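GH26C (Muricauda sp. MAR_2010_75, PDB 6Q78) probably hydrolyses internal beta-1,4-mannosidic linkages of mannans, acting as a family 26 glycoside hydrolase (beta-mannanase). Local coordinates at residues 167-172 and 231-236; 114-119 and 157-162; 227-232 and 272-277; 333-338 and 369-374. One frame throughout, in Å; residues are numbered along the deposited sequence.

Interaction 1 (167-172 and 231-236); sequences EHFYTS and DWFWWG
The rings of Y170 and F233 run alongside each other in the same direction, their planes only 7° apart. Neither ring covers the other: they meet rim to rim, Y170 CE1 standing 3.5 Å from F233 CE1. F169 also runs alongside F233, its CD1 4.0 Å from F233 CE1, while its CE1 rests over the outer part of one face of the Y170 ring. F233 is itself sandwiched, with W232 CD1 over the centre of one face and W235 CZ2 nearer the rim of the opposite one; a flat phenyl suits so thin a slot. The two segments are loops that follow the neighbouring strands 153-157 and 220-223 of the TIM barrel, and the hydroxyl of Y170 bonds a bound Tris molecule, probably from the crystallisation liquor, which suggests that these rings border a pocket. T171 directs its CB toward the partner loop. OG1 sits between the backbone N and the carbonyl carbon (chi1 54°) and from there donates to D231 O (2.8 Å), in the carbonyl plane and on a lone pair, while CG2 presses against F233 C at 3.3 Å. A valine in its place would probably leave D231 O without this donor and the loop less firmly clasped. T171 N donates to W232 O at 2.9 Å. Farther along, the W234 indole brings CD1 to 3.4 Å from F169 O, while its NE1 bonds F160 O.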
# COMPACT_ATOMS: atom_id res chain seq x y z
N GLU A 167 10.59 17.04 -10.51
CA GLU A 167 9.88 17.91 -9.56
C GLU A 167 8.46 17.49 -9.26
O GLU A 167 7.99 17.76 -8.14
CB GLU A 167 9.86 19.35 -10.08
CG GLU A 167 11.24 19.93 -10.20
CD GLU A 167 11.22 21.40 -10.55
OE1 GLU A 167 11.81 22.21 -9.80
OE2 GLU A 167 10.57 21.75 -11.56
N HIS A 168 7.73 16.86 -10.21
CA HIS A 168 6.29 16.64 -10.06
C HIS A 168 5.93 15.21 -10.41
O HIS A 168 6.47 14.64 -11.37
CB HIS A 168 5.50 17.60 -10.97
CG HIS A 168 5.77 19.04 -10.69
ND1 HIS A 168 5.40 19.66 -9.51
CD2 HIS A 168 6.40 19.99 -11.43
CE1 HIS A 168 5.78 20.92 -9.54
NE2 HIS A 168 6.39 21.15 -10.69
N PHE A 169 5.01 14.63 -9.64
CA PHE A 169 4.37 13.40 -10.05
C PHE A 169 2.93 13.58 -10.50
O PHE A 169 2.42 12.73 -11.24
CB PHE A 169 4.40 12.32 -8.94
CG PHE A 169 4.12 12.84 -7.57
CD1 PHE A 169 2.82 13.02 -7.16
CD2 PHE A 169 5.14 13.15 -6.71
CE1 PHE A 169 2.54 13.53 -5.92
CE2 PHE A 169 4.88 13.66 -5.46
CZ PHE A 169 3.58 13.86 -5.07
N TYR A 170 2.26 14.68 -10.12
CA TYR A 170 0.89 14.93 -10.56
C TYR A 170 0.92 15.54 -11.96
O TYR A 170 1.63 16.53 -12.21
CB TYR A 170 0.20 15.90 -9.60
CG TYR A 170 -0.26 15.27 -8.29
CD1 TYR A 170 -0.86 14.02 -8.28
CD2 TYR A 170 -0.04 15.92 -7.08
CE1 TYR A 170 -1.27 13.43 -7.09
CE2 TYR A 170 -0.47 15.33 -5.87
CZ TYR A 170 -1.09 14.09 -5.91
OH TYR A 170 -1.50 13.48 -4.72
N THR A 171 0.17 14.92 -12.88
CA THR A 171 0.21 15.38 -14.27
C THR A 171 -0.27 16.82 -14.42
O THR A 171 0.14 17.49 -15.36
CB THR A 171 -0.63 14.46 -15.14
OG1 THR A 171 -1.94 14.36 -14.57
CG2 THR A 171 0.01 13.08 -15.17
N SER A 172 -1.15 17.31 -13.53
CA SER A 172 -1.64 18.69 -13.66
C SER A 172 -0.54 19.71 -13.46
O SER A 172 -0.69 20.88 -13.87
CB SER A 172 -2.72 18.94 -12.61
OG SER A 172 -2.18 18.85 -11.30
N ASP A 231 -5.91 9.46 -14.46
CA ASP A 231 -5.04 10.32 -15.27
C ASP A 231 -4.24 11.31 -14.45
O ASP A 231 -3.64 12.23 -15.02
CB ASP A 231 -5.86 11.07 -16.33
CG ASP A 231 -6.84 12.11 -15.71
OD1 ASP A 231 -6.95 12.23 -14.46
OD2 ASP A 231 -7.53 12.80 -16.50
N TRP A 232 -4.18 11.14 -13.13
CA TRP A 232 -3.53 12.14 -12.29
C TRP A 232 -2.05 11.89 -12.09
O TRP A 232 -1.35 12.81 -11.67
CB TRP A 232 -4.21 12.27 -10.92
CG TRP A 232 -4.58 10.96 -10.23
CD1 TRP A 232 -3.81 10.26 -9.32
CD2 TRP A 232 -5.84 10.26 -10.32
NE1 TRP A 232 -4.50 9.13 -8.89
CE2 TRP A 232 -5.74 9.12 -9.48
CE3 TRP A 232 -7.01 10.47 -11.06
CZ2 TRP A 232 -6.79 8.21 -9.34
CZ3 TRP A 232 -8.05 9.55 -10.92
CH2 TRP A 232 -7.92 8.43 -10.08
N PHE A 233 -1.56 10.69 -12.39
CA PHE A 233 -0.13 10.37 -12.38
C PHE A 233 0.34 10.11 -13.81
O PHE A 233 -0.45 9.70 -14.68
CB PHE A 233 0.15 9.07 -11.57
CG PHE A 233 -0.17 9.17 -10.10
CD1 PHE A 233 0.26 10.26 -9.36
CD2 PHE A 233 -0.91 8.17 -9.47
CE1 PHE A 233 0.01 10.34 -8.01
CE2 PHE A 233 -1.17 8.26 -8.12
CZ PHE A 233 -0.72 9.35 -7.38
N TRP A 234 1.65 10.30 -14.04
CA TRP A 234 2.20 10.17 -15.40
C TRP A 234 2.30 8.72 -15.86
O TRP A 234 2.49 8.48 -17.06
CB TRP A 234 3.54 10.93 -15.50
CG TRP A 234 4.55 10.58 -14.46
CD1 TRP A 234 4.76 11.23 -13.26
CD2 TRP A 234 5.49 9.49 -14.49
NE1 TRP A 234 5.78 10.63 -12.56
CE2 TRP A 234 6.23 9.54 -13.28
CE3 TRP A 234 5.74 8.45 -15.39
CZ2 TRP A 234 7.25 8.64 -12.96
CZ3 TRP A 234 6.75 7.53 -15.07
CH2 TRP A 234 7.49 7.62 -13.85
N TRP A 235 2.16 7.75 -14.96
CA TRP A 235 2.03 6.36 -15.35
C TRP A 235 0.57 5.98 -15.63
O TRP A 235 0.28 4.79 -15.79
CB TRP A 235 2.65 5.45 -14.28
CG TRP A 235 2.17 5.71 -12.90
CD1 TRP A 235 1.05 5.16 -12.29
CD2 TRP A 235 2.80 6.52 -11.89
NE1 TRP A 235 0.94 5.63 -10.98
CE2 TRP A 235 2.02 6.43 -10.71
CE3 TRP A 235 3.96 7.30 -11.88
CZ2 TRP A 235 2.34 7.12 -9.52
CZ3 TRP A 235 4.29 7.99 -10.71
CH2 TRP A 235 3.48 7.90 -9.54
N GLY A 236 -0.33 6.95 -15.71
CA GLY A 236 -1.73 6.70 -15.96
C GLY A 236 -2.05 6.32 -17.40
O GLY A 236 -1.26 6.43 -18.33
O HOH W 1 -2.75 15.46 -11.62

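Interaction 2 (114-119 and 157-162); sequences GSDFMF and CWHFRE
D116 grips H159 twice: its OD2 accepts from H159 ND1 at 2.7 Å, and its OD1 takes the backbone H159 N at 2.9 Å. The first bond comes in on the syn side of OD2, somewhat out of the carboxylate plane, and the carboxylate and imidazole planes are turned 47° apart; the second uses the syn lone pair of OD1. OD1 has a further donor, M118 N at 2.8 Å, which arrives from above the carboxylate plane and closes an Asx turn. With CG anti to the backbone N (chi1 -163°), the aspartate is short and branched enough to serve all three donors, fixing the rotation of the imidazole. Backbone bonds flank this knot: C157 N donates to S115 O, and F117 N to C157 O at 2.9 Å, a parallel bridge centred on D116 and C157. Packing follows outward. F117 CB sits over the five-membered ring of W158 as a CH-pi contact, 4.0 Å from its centroid. M118 lays CG 3.4 Å from H159 O and brings SD to 3.6 Å from R161 NH2, while R161 NH1 bonds E167 O. Here adjacent parallel strands of a TIM barrel end and their loops begin, the usual place for the active site of this fold; consistent with that, H159 NE2 bonds a bound Tris molecule.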
# COMPACT_ATOMS: atom_id res chain seq x y z
N GLY A 114 2.01 2.51 6.50
CA GLY A 114 2.29 2.88 5.11
C GLY A 114 3.37 3.94 5.08
O GLY A 114 3.35 4.89 5.86
N SER A 115 4.33 3.75 4.18
CA SER A 115 5.39 4.74 3.91
C SER A 115 5.52 4.95 2.41
O SER A 115 4.84 4.30 1.60
CB SER A 115 6.73 4.21 4.44
OG SER A 115 6.62 4.10 5.88
N ASP A 116 6.40 5.87 2.02
CA ASP A 116 6.50 6.29 0.61
C ASP A 116 7.97 6.38 0.25
O ASP A 116 8.77 6.95 1.00
CB ASP A 116 5.81 7.66 0.44
CG ASP A 116 5.47 8.01 -1.02
OD1 ASP A 116 6.21 7.64 -1.97
OD2 ASP A 116 4.47 8.77 -1.20
N PHE A 117 8.34 5.85 -0.92
CA PHE A 117 9.69 6.03 -1.45
C PHE A 117 9.96 7.42 -2.02
O PHE A 117 11.13 7.72 -2.33
CB PHE A 117 10.02 4.96 -2.50
CG PHE A 117 10.44 3.64 -1.91
CD1 PHE A 117 11.63 3.55 -1.19
CD2 PHE A 117 9.68 2.50 -2.09
CE1 PHE A 117 12.04 2.34 -0.63
CE2 PHE A 117 10.08 1.25 -1.53
CZ PHE A 117 11.29 1.20 -0.79
N MET A 118 8.94 8.28 -2.15
CA MET A 118 9.08 9.63 -2.71
C MET A 118 10.36 10.38 -2.32
O MET A 118 11.15 10.79 -3.18
CB MET A 118 7.84 10.42 -2.28
CG MET A 118 7.86 11.88 -2.72
SD MET A 118 6.33 12.74 -2.21
CE MET A 118 6.27 12.58 -0.42
N PHE A 119 10.56 10.63 -1.02
CA PHE A 119 11.71 11.43 -0.63
C PHE A 119 13.01 10.61 -0.70
O PHE A 119 14.10 11.19 -0.83
CB PHE A 119 11.47 11.97 0.80
CG PHE A 119 10.40 13.07 0.90
CD1 PHE A 119 10.19 13.98 -0.14
CD2 PHE A 119 9.53 13.08 1.98
CE1 PHE A 119 9.19 14.97 -0.05
CE2 PHE A 119 8.55 14.09 2.08
CZ PHE A 119 8.37 14.99 1.05
N CYS A 157 4.36 2.76 -0.98
CA CYS A 157 4.01 3.25 -2.31
C CYS A 157 5.17 4.13 -2.78
O CYS A 157 6.20 4.25 -2.10
CB CYS A 157 2.65 3.98 -2.30
SG CYS A 157 2.65 5.48 -1.26
N TRP A 158 5.03 4.72 -3.97
CA TRP A 158 6.13 5.50 -4.55
C TRP A 158 5.54 6.64 -5.38
O TRP A 158 5.20 6.45 -6.56
CB TRP A 158 6.99 4.59 -5.41
CG TRP A 158 8.23 5.26 -5.92
CD1 TRP A 158 8.80 6.44 -5.47
CD2 TRP A 158 9.12 4.75 -6.92
NE1 TRP A 158 9.97 6.71 -6.17
CE2 TRP A 158 10.19 5.68 -7.06
CE3 TRP A 158 9.09 3.63 -7.74
CZ2 TRP A 158 11.23 5.47 -7.95
CZ3 TRP A 158 10.13 3.45 -8.66
CH2 TRP A 158 11.17 4.36 -8.75
N HIS A 159 5.47 7.84 -4.77
CA HIS A 159 5.10 9.03 -5.54
C HIS A 159 6.38 9.52 -6.22
O HIS A 159 7.11 10.39 -5.72
CB HIS A 159 4.43 10.07 -4.66
CG HIS A 159 3.02 9.73 -4.29
ND1 HIS A 159 2.71 8.91 -3.23
CD2 HIS A 159 1.84 10.11 -4.84
CE1 HIS A 159 1.40 8.78 -3.14
NE2 HIS A 159 0.84 9.48 -4.12
N PHE A 160 6.65 8.90 -7.37
CA PHE A 160 7.90 9.05 -8.13
C PHE A 160 7.80 10.27 -9.03
O PHE A 160 6.99 10.31 -9.95
CB PHE A 160 8.07 7.73 -8.90
CG PHE A 160 9.30 7.65 -9.81
CD1 PHE A 160 10.42 8.42 -9.59
CD2 PHE A 160 9.30 6.74 -10.86
CE1 PHE A 160 11.54 8.29 -10.44
CE2 PHE A 160 10.38 6.65 -11.72
CZ PHE A 160 11.49 7.42 -11.52
N ARG A 161 8.58 11.30 -8.72
CA ARG A 161 8.56 12.50 -9.55
C ARG A 161 9.09 12.16 -10.94
O ARG A 161 10.05 11.40 -11.10
CB ARG A 161 9.37 13.63 -8.88
CG ARG A 161 8.70 14.07 -7.59
CD ARG A 161 9.54 15.07 -6.81
NE ARG A 161 9.09 15.10 -5.42
CZ ARG A 161 8.09 15.83 -4.96
NH1 ARG A 161 7.41 16.63 -5.76
NH2 ARG A 161 7.76 15.71 -3.66
N GLU A 162 8.47 12.76 -11.95
CA GLU A 162 8.74 12.37 -13.31
C GLU A 162 10.20 12.67 -13.66
O GLU A 162 10.81 13.59 -13.11
CB GLU A 162 7.78 13.10 -14.27
CG GLU A 162 8.00 14.63 -14.41
CD GLU A 162 9.18 14.97 -15.28
OE1 GLU A 162 9.83 16.05 -15.06
OE2 GLU A 162 9.45 14.18 -16.21
O HOH W 2 11.10 12.48 -5.11

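Interaction 3 (227-232 and 272-277); sequences EFDGDW and DNRFFS
Two acidic side chains meet here: D272 OD2 lies 3.7 Å from E227 OE2, the carboxylates turned 87° to one another. Both also meet W232. Its NE1 donates to E227 OE1 (2.9 Å) on the anti lone pair, while CZ2, at the indole edge, lies 3.5 Å from D272 OD2, a placing that offers the oxygen ring hydrogens rather than the electron-rich face. One face of that indole is met by G230 CA; a side chain on the glycine would run into W232 CZ3. The segments are loops after strands 220-223 and 265-269, the fourth and fifth of the TIM barrel. E227, which also bonds a bound Tris molecule, is placed as the acid/base glutamate is in clan GH-A hydrolases. With CG between the backbone N and carbonyl carbon (chi1 52°), D229 clasps the partner loop through backbone amides: OD1 accepts from D272 N at 2.7 Å on its syn side, and OD2 from R274 N at 3.2 Å. An alanine here would probably leave both amides without these acceptors and let the 272-277 loop shift. R274 CB rests against D229 OD2, and a water donates to that oxygen (2.7 Å) and, weakly, to R274 O.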
# COMPACT_ATOMS: atom_id res chain seq x y z
N GLU A 227 -2.85 3.35 -8.98
CA GLU A 227 -3.91 4.22 -9.49
C GLU A 227 -3.69 4.58 -10.95
O GLU A 227 -4.09 5.67 -11.40
CB GLU A 227 -4.11 5.48 -8.62
CG GLU A 227 -4.49 5.10 -7.17
CD GLU A 227 -4.56 6.26 -6.21
OE1 GLU A 227 -4.44 7.41 -6.61
OE2 GLU A 227 -4.72 5.99 -4.99
N PHE A 228 -3.13 3.63 -11.71
CA PHE A 228 -2.76 3.83 -13.10
C PHE A 228 -3.96 3.87 -14.04
O PHE A 228 -3.78 4.15 -15.24
CB PHE A 228 -1.88 2.63 -13.50
CG PHE A 228 -2.57 1.29 -13.30
CD1 PHE A 228 -3.47 0.83 -14.26
CD2 PHE A 228 -2.37 0.54 -12.16
CE1 PHE A 228 -4.13 -0.38 -14.05
CE2 PHE A 228 -3.02 -0.68 -11.96
CZ PHE A 228 -3.91 -1.12 -12.92
N ASP A 229 -5.17 3.59 -13.53
CA ASP A 229 -6.39 3.73 -14.32
C ASP A 229 -6.92 5.15 -14.32
O ASP A 229 -7.78 5.48 -15.16
CB ASP A 229 -7.46 2.70 -13.88
CG ASP A 229 -7.71 2.71 -12.36
OD1 ASP A 229 -6.85 3.22 -11.61
OD2 ASP A 229 -8.78 2.20 -11.94
N GLY A 230 -6.45 6.00 -13.41
CA GLY A 230 -6.72 7.42 -13.47
C GLY A 230 -5.68 8.15 -14.31
O GLY A 230 -4.71 7.58 -14.80
N ASP A 231 -5.91 9.46 -14.46
CA ASP A 231 -5.04 10.32 -15.27
C ASP A 231 -4.24 11.31 -14.45
O ASP A 231 -3.64 12.23 -15.02
CB ASP A 231 -5.86 11.07 -16.33
CG ASP A 231 -6.84 12.11 -15.71
OD1 ASP A 231 -6.95 12.23 -14.46
OD2 ASP A 231 -7.53 12.80 -16.50
N TRP A 232 -4.18 11.14 -13.13
CA TRP A 232 -3.53 12.14 -12.29
C TRP A 232 -2.05 11.89 -12.09
O TRP A 232 -1.35 12.81 -11.67
CB TRP A 232 -4.21 12.27 -10.92
CG TRP A 232 -4.58 10.96 -10.23
CD1 TRP A 232 -3.81 10.26 -9.32
CD2 TRP A 232 -5.84 10.26 -10.32
NE1 TRP A 232 -4.50 9.13 -8.89
CE2 TRP A 232 -5.74 9.12 -9.48
CE3 TRP A 232 -7.01 10.47 -11.06
CZ2 TRP A 232 -6.79 8.21 -9.34
CZ3 TRP A 232 -8.05 9.55 -10.92
CH2 TRP A 232 -7.92 8.43 -10.08
N ASP A 272 -7.00 2.29 -9.06
CA ASP A 272 -8.03 2.96 -8.27
C ASP A 272 -9.31 2.16 -8.45
O ASP A 272 -9.24 0.93 -8.44
CB ASP A 272 -8.16 4.40 -8.74
CG ASP A 272 -8.72 5.32 -7.68
OD1 ASP A 272 -9.97 5.47 -7.66
OD2 ASP A 272 -7.94 5.92 -6.91
N ASN A 273 -10.47 2.81 -8.57
CA ASN A 273 -11.75 2.09 -8.51
C ASN A 273 -12.49 2.05 -9.84
O ASN A 273 -13.70 1.81 -9.86
CB ASN A 273 -12.65 2.69 -7.43
CG ASN A 273 -13.12 4.09 -7.82
OD1 ASN A 273 -12.92 4.52 -8.95
ND2 ASN A 273 -13.78 4.78 -6.91
N ARG A 274 -11.78 2.26 -10.95
CA ARG A 274 -12.40 2.48 -12.26
C ARG A 274 -12.51 1.16 -13.04
O ARG A 274 -12.01 1.02 -14.14
CB ARG A 274 -11.61 3.52 -13.04
CG ARG A 274 -11.69 4.89 -12.37
CD ARG A 274 -10.65 5.83 -13.02
NE ARG A 274 -11.04 6.07 -14.40
CZ ARG A 274 -11.83 7.06 -14.80
NH1 ARG A 274 -12.34 7.92 -13.92
NH2 ARG A 274 -12.12 7.19 -16.08
N PHE A 275 -13.17 0.19 -12.41
CA PHE A 275 -13.47 -1.07 -13.05
C PHE A 275 -14.73 -1.65 -12.43
O PHE A 275 -15.06 -1.39 -11.26
CB PHE A 275 -12.28 -2.05 -12.89
CG PHE A 275 -12.01 -2.45 -11.47
CD1 PHE A 275 -12.59 -3.58 -10.91
CD2 PHE A 275 -11.15 -1.69 -10.69
CE1 PHE A 275 -12.32 -3.96 -9.59
CE2 PHE A 275 -10.89 -2.05 -9.37
CZ PHE A 275 -11.49 -3.18 -8.82
N PHE A 276 -15.42 -2.47 -13.22
CA PHE A 276 -16.62 -3.16 -12.79
C PHE A 276 -16.58 -4.64 -13.10
O PHE A 276 -17.61 -5.32 -12.91
CB PHE A 276 -17.86 -2.59 -13.50
CG PHE A 276 -18.17 -1.19 -13.12
CD1 PHE A 276 -19.02 -0.93 -12.06
CD2 PHE A 276 -17.64 -0.12 -13.83
CE1 PHE A 276 -19.33 0.35 -11.70
CE2 PHE A 276 -17.94 1.17 -13.47
CZ PHE A 276 -18.79 1.40 -12.40
N SER A 277 -15.46 -5.15 -13.60
CA SER A 277 -15.38 -6.54 -14.02
C SER A 277 -13.96 -7.06 -13.83
O SER A 277 -12.99 -6.30 -13.72
CB SER A 277 -15.75 -6.66 -15.49
OG SER A 277 -14.80 -6.00 -16.30
O HOH W 3 -9.31 -0.06 -13.36

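Interaction 4 (333-338 and 369-374); sequences LTETGY and FTMFWY
T336 and M371 meet through the backbone, T336 N donating to M371 O at 3.0 Å. The methyl of T336, CG2, lies 3.7 Å from T370 OG1, while its own hydroxyl turns to N298 O, so a beta-branched polar residue serves two neighbouring strands. M371 closes round the carbonyl oxygen of T334: its CB is 3.5 Å from T334 O, and a bend at chi3 (74°) returns CE to 3.6 Å from the same oxygen. T334 sets CG2 against the F369 ring, 4.0 Å from CE2, and its OG1 bonds D297. Between L333 and T336 the register slips by one residue, a beta bulge in the parallel pairing of barrel strands 330-336 and 369-372. The bonds of L333 N to F369 O and of M371 N to L333 O are weak, but T370 OG1 adds one to L333 O at 2.8 Å, on a lone pair. Within the bulge, the E335 carboxylate runs beside W373, their planes 18° apart, with OE1 3.7 Å from W373 CE3. A salt bridge to R223 and a hydrogen bond to Y299 hold this carboxylate, which also bonds bound Tris, consistent with the site of the nucleophile in clan GH-A hydrolases.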
# COMPACT_ATOMS: atom_id res chain seq x y z
N LEU A 333 -7.72 -3.80 0.12
CA LEU A 333 -8.11 -2.43 -0.20
C LEU A 333 -6.93 -1.58 0.27
O LEU A 333 -6.81 -1.19 1.44
CB LEU A 333 -9.42 -2.06 0.51
CG LEU A 333 -9.93 -0.62 0.29
CD1 LEU A 333 -10.24 -0.39 -1.22
CD2 LEU A 333 -11.22 -0.42 1.14
N THR A 334 -6.02 -1.27 -0.67
CA THR A 334 -4.72 -0.70 -0.31
C THR A 334 -4.77 0.79 0.11
O THR A 334 -3.84 1.24 0.78
CB THR A 334 -3.67 -0.95 -1.42
OG1 THR A 334 -4.25 -0.70 -2.71
CG2 THR A 334 -3.22 -2.37 -1.41
N GLU A 335 -5.81 1.53 -0.24
CA GLU A 335 -6.01 2.89 0.25
C GLU A 335 -7.50 3.10 0.33
O GLU A 335 -8.22 2.74 -0.61
CB GLU A 335 -5.55 3.99 -0.71
CG GLU A 335 -4.05 4.13 -0.79
CD GLU A 335 -3.64 5.37 -1.52
OE1 GLU A 335 -4.35 6.40 -1.44
OE2 GLU A 335 -2.55 5.34 -2.18
N THR A 336 -7.96 3.73 1.42
CA THR A 336 -9.34 4.14 1.53
C THR A 336 -9.45 5.23 2.58
O THR A 336 -8.45 5.64 3.20
CB THR A 336 -10.26 2.94 1.86
OG1 THR A 336 -11.63 3.29 1.60
CG2 THR A 336 -10.06 2.51 3.32
N GLY A 337 -10.67 5.73 2.75
CA GLY A 337 -10.92 6.77 3.73
C GLY A 337 -11.97 7.74 3.23
O GLY A 337 -12.30 7.79 2.04
N TYR A 338 -12.53 8.48 4.16
CA TYR A 338 -13.38 9.63 3.88
C TYR A 338 -12.76 10.80 4.63
O TYR A 338 -12.73 10.79 5.86
CB TYR A 338 -14.82 9.41 4.33
CG TYR A 338 -15.65 10.65 4.07
CD1 TYR A 338 -15.97 11.02 2.79
CD2 TYR A 338 -16.10 11.46 5.12
CE1 TYR A 338 -16.70 12.16 2.53
CE2 TYR A 338 -16.85 12.60 4.86
CZ TYR A 338 -17.13 12.94 3.55
OH TYR A 338 -17.87 14.08 3.27
N PHE A 369 -5.54 -6.91 4.31
CA PHE A 369 -5.36 -5.64 5.00
C PHE A 369 -6.07 -4.53 4.27
O PHE A 369 -6.38 -4.63 3.07
CB PHE A 369 -3.88 -5.29 5.21
CG PHE A 369 -3.12 -5.00 3.95
CD1 PHE A 369 -2.48 -6.00 3.27
CD2 PHE A 369 -3.02 -3.70 3.48
CE1 PHE A 369 -1.73 -5.70 2.10
CE2 PHE A 369 -2.25 -3.40 2.33
CZ PHE A 369 -1.62 -4.41 1.66
N THR A 370 -6.36 -3.46 5.02
CA THR A 370 -6.75 -2.20 4.42
C THR A 370 -5.97 -1.09 5.09
O THR A 370 -5.50 -1.24 6.21
CB THR A 370 -8.26 -2.00 4.43
OG1 THR A 370 -8.57 -0.83 3.65
CG2 THR A 370 -8.74 -1.81 5.85
N MET A 371 -5.81 0.02 4.39
CA MET A 371 -5.03 1.14 4.91
C MET A 371 -5.70 2.48 4.63
O MET A 371 -6.10 2.75 3.49
CB MET A 371 -3.62 1.14 4.30
CG MET A 371 -2.62 2.10 5.01
SD MET A 371 -1.16 2.38 4.01
CE MET A 371 -1.78 3.46 2.71
N PHE A 372 -5.79 3.30 5.66
CA PHE A 372 -6.23 4.68 5.54
C PHE A 372 -5.07 5.56 5.10
O PHE A 372 -3.89 5.30 5.42
CB PHE A 372 -6.69 5.15 6.92
CG PHE A 372 -7.96 4.48 7.39
CD1 PHE A 372 -9.18 4.85 6.84
CD2 PHE A 372 -7.94 3.48 8.36
CE1 PHE A 372 -10.37 4.23 7.24
CE2 PHE A 372 -9.14 2.89 8.78
CZ PHE A 372 -10.34 3.26 8.21
N TRP A 373 -5.39 6.63 4.35
CA TRP A 373 -4.38 7.63 4.08
C TRP A 373 -4.05 8.39 5.37
O TRP A 373 -4.64 8.16 6.42
CB TRP A 373 -4.80 8.55 2.92
CG TRP A 373 -3.64 9.20 2.26
CD1 TRP A 373 -3.42 10.55 2.14
CD2 TRP A 373 -2.51 8.55 1.62
NE1 TRP A 373 -2.23 10.78 1.49
CE2 TRP A 373 -1.65 9.58 1.15
CE3 TRP A 373 -2.16 7.21 1.39
CZ2 TRP A 373 -0.45 9.32 0.49
CZ3 TRP A 373 -0.96 6.95 0.73
CH2 TRP A 373 -0.12 8.00 0.29
N TYR A 374 -3.07 9.29 5.30
CA TYR A 374 -2.61 9.96 6.52
C TYR A 374 -3.61 11.01 7.01
O TYR A 374 -4.42 11.57 6.25
CB TYR A 374 -1.20 10.53 6.40
CG TYR A 374 -0.85 11.39 5.20
CD1 TYR A 374 -1.49 12.61 4.97
CD2 TYR A 374 0.16 11.00 4.34
CE1 TYR A 374 -1.11 13.42 3.87
CE2 TYR A 374 0.54 11.80 3.26
CZ TYR A 374 -0.09 12.98 3.05
OH TYR A 374 0.29 13.77 1.96

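From the N terminus, interaction 2 comes first, joining strand 112-116 to the end of strand 153-157 and closing a loop that contains helix 132-150. Interaction 1 then ties the loop after strand 153-157 to the loop after strand 220-223, and interaction 3 begins on that second loop, sharing D231 and W232, and reaches the loop after strand 265-269. Interaction 4 closes last, pairing strands 330-336 and 369-372. Interactions 2, 1 and 4 follow in series, while interaction 3 starts where interaction 1 ends; none is nested in another. They converge: H159 of interaction 2 touches W373 of interaction 4, whose E335 OE1 lies 3.6 Å from E227 OE2 of interaction 3, apparently around a shared pocket that holds Tris.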